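Local coordinates for peptidase S8 and S53, subtilisin, kexin, sedolisin (Mycobacterium smegmatis, PDB 4KG7), which is a mycosin serine protease of the subtilase family, associated with the ESX-3 type VII secretion system and probably cleaving peptide bonds through a charge-relay triad, at residues I133-P138 and A158-R163. Numbering follows the deposited sequence.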
loop_
_atom_site.group_PDB
_atom_site.type_symbol
_atom_site.label_atom_id
_atom_site.label_comp_id
_atom_site.label_asym_id
_atom_site.label_seq_id
_atom_site.Cartn_x
_atom_site.Cartn_y
_atom_site.Cartn_z
ATOM N N ILE A 133 -4.251 -6.689 9.213
ATOM C CA ILE A 133 -4.319 -5.808 10.388
ATOM C C ILE A 133 -5.214 -4.643 9.986
ATOM O O ILE A 133 -4.880 -3.874 9.067
ATOM C CB ILE A 133 -2.926 -5.266 10.777
ATOM C CG1 ILE A 133 -2.002 -6.424 11.164
ATOM C CG2 ILE A 133 -3.026 -4.283 11.934
ATOM C CD1 ILE A 133 -0.552 -5.994 11.313
ATOM N N ARG A 134 -6.365 -4.511 10.619
ATOM C CA ARG A 134 -7.218 -3.381 10.304
ATOM C C ARG A 134 -6.716 -2.170 11.083
ATOM O O ARG A 134 -6.890 -2.060 12.281
ATOM C CB ARG A 134 -8.723 -3.599 10.592
ATOM C CG ARG A 134 -9.522 -2.337 10.241
ATOM C CD ARG A 134 -11.011 -2.536 10.121
ATOM N NE ARG A 134 -11.651 -2.805 11.398
ATOM C CZ ARG A 134 -12.961 -2.905 11.556
ATOM N NH1 ARG A 134 -13.776 -2.689 10.534
ATOM N NH2 ARG A 134 -13.459 -3.185 12.759
ATOM N N GLN A 135 -6.086 -1.255 10.369
ATOM C CA GLN A 135 -5.490 -0.065 10.964
ATOM C C GLN A 135 -6.351 1.165 10.835
ATOM O O GLN A 135 -6.192 2.115 11.619
ATOM C CB GLN A 135 -4.079 0.152 10.367
ATOM C CG GLN A 135 -3.319 1.364 10.879
ATOM C CD GLN A 135 -3.576 2.628 10.066
ATOM O OE1 GLN A 135 -3.975 2.570 8.888
ATOM N NE2 GLN A 135 -3.390 3.787 10.691
ATOM N N ASN A 136 -7.256 1.173 9.866
ATOM C CA ASN A 136 -8.148 2.320 9.718
ATOM C C ASN A 136 -9.395 2.014 8.967
ATOM O O ASN A 136 -9.494 0.995 8.287
ATOM C CB ASN A 136 -7.434 3.513 9.086
ATOM C CG ASN A 136 -7.939 4.873 9.644
ATOM O OD1 ASN A 136 -9.018 5.026 10.323
ATOM N ND2 ASN A 136 -7.130 5.901 9.363
ATOM N N SER A 137 -10.383 2.875 9.130
ATOM C CA SER A 137 -11.616 2.816 8.338
ATOM C C SER A 137 -12.269 4.170 8.417
ATOM O O SER A 137 -12.511 4.651 9.517
ATOM C CB SER A 137 -12.590 1.780 8.873
ATOM O OG SER A 137 -13.878 1.987 8.236
ATOM N N PRO A 138 -12.574 4.778 7.261
ATOM C CA PRO A 138 -13.344 6.030 7.285
ATOM C C PRO A 138 -14.793 5.867 7.663
ATOM O O PRO A 138 -15.509 6.891 7.783
ATOM C CB PRO A 138 -13.251 6.533 5.852
ATOM C CG PRO A 138 -12.940 5.374 5.033
ATOM C CD PRO A 138 -12.220 4.366 5.893
ATOM N N ALA A 158 -1.363 8.222 12.550
ATOM C CA ALA A 158 0.068 7.890 12.653
ATOM C C ALA A 158 0.312 7.012 13.871
ATOM O O ALA A 158 1.219 6.179 13.882
ATOM C CB ALA A 158 0.912 9.148 12.734
ATOM N N GLU A 159 -0.449 7.256 14.932
ATOM C CA GLU A 159 -0.238 6.578 16.206
ATOM C C GLU A 159 -0.578 5.104 16.038
ATOM O O GLU A 159 0.169 4.240 16.487
ATOM C CB GLU A 159 -1.073 7.248 17.303
ATOM C CG GLU A 159 -0.775 6.789 18.729
ATOM C CD GLU A 159 -1.390 5.435 19.094
ATOM O OE1 GLU A 159 -2.488 5.093 18.620
ATOM O OE2 GLU A 159 -0.765 4.738 19.924
ATOM N N THR A 160 -1.682 4.785 15.373
ATOM C CA THR A 160 -2.001 3.383 15.140
ATOM C C THR A 160 -1.126 2.776 14.049
ATOM O O THR A 160 -0.771 1.590 14.141
ATOM C CB THR A 160 -3.469 3.171 14.763
ATOM O OG1 THR A 160 -3.770 3.957 13.606
ATOM C CG2 THR A 160 -4.374 3.555 15.907
ATOM N N LEU A 161 -0.746 3.574 13.044
ATOM C CA LEU A 161 0.055 3.030 11.975
ATOM C C LEU A 161 1.400 2.519 12.548
ATOM O O LEU A 161 1.883 1.424 12.192
ATOM C CB LEU A 161 0.338 4.064 10.889
ATOM C CG LEU A 161 1.222 3.537 9.750
ATOM C CD1 LEU A 161 0.619 2.318 9.112
ATOM C CD2 LEU A 161 1.442 4.635 8.707
ATOM N N ALA A 162 1.993 3.309 13.449
ATOM C CA ALA A 162 3.302 2.935 13.995
ATOM C C ALA A 162 3.193 1.629 14.770
ATOM O O ALA A 162 4.064 0.754 14.660
ATOM C CB ALA A 162 3.822 4.019 14.895
ATOM N N ARG A 163 2.146 1.501 15.585
ATOM C CA ARG A 163 1.957 0.258 16.313
ATOM C C ARG A 163 1.731 -0.907 15.355
ATOM O O ARG A 163 2.245 -2.017 15.565
ATOM C CB ARG A 163 0.805 0.382 17.302
ATOM C CG ARG A 163 1.142 1.297 18.471
ATOM C CD ARG A 163 0.083 1.175 19.561
ATOM N NE ARG A 163 -1.127 1.934 19.280
ATOM C CZ ARG A 163 -2.387 1.536 19.469
ATOM N NH1 ARG A 163 -2.713 0.299 19.816
ATOM N NH2 ARG A 163 -3.357 2.404 19.260
HETATM O O HOH W 1 -6.410 4.393 13.094
#
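Gln135 and Thr160 make the direct polar link between the two segments: the amide nitrogen NE2 of Gln135 donates to OG1 of Thr160 over 2.9 Å. The bond is bent, with an N-H...O angle of 141°, and the hydroxyl sits 25° out of the amide plane. NE2 also makes a weak hydrogen bond to Asp157 OD1. On the helix, chi1 of 57° sets OG1 of Thr160 between its own backbone N and carbonyl carbon, where it also bonds to the carbonyl O of Asp157 one turn back. A water adds a second bridge, donating to the backbone O of Gln135 at 2.7 Å and pairing with Thr160 OG1. A threonine hydroxyl suits the site, since one OG1 can serve amide, water and helix carbonyl together. The fold here is the parallel sheet of a subtilisin-like protease: Gln135 directly follows strand 129-134, and helix 150-170 packs against the sheet. Backbone bonding joins Gln135 to Asp73, the predicted charge-relay aspartate, on neighbouring strand 68-73. Van der Waals contacts accompany the polar link. With CG anti to the backbone N, Gln135 lays this methylene 3.9 Å from CA of Leu161, and the bend at chi2 turns the amide toward Thr160; glutamine's methylenes carry it as far as the helix. Buried Leu161 suits the helix side facing strand 68-73 and helix 193-205, touching Ile72 and Leu195.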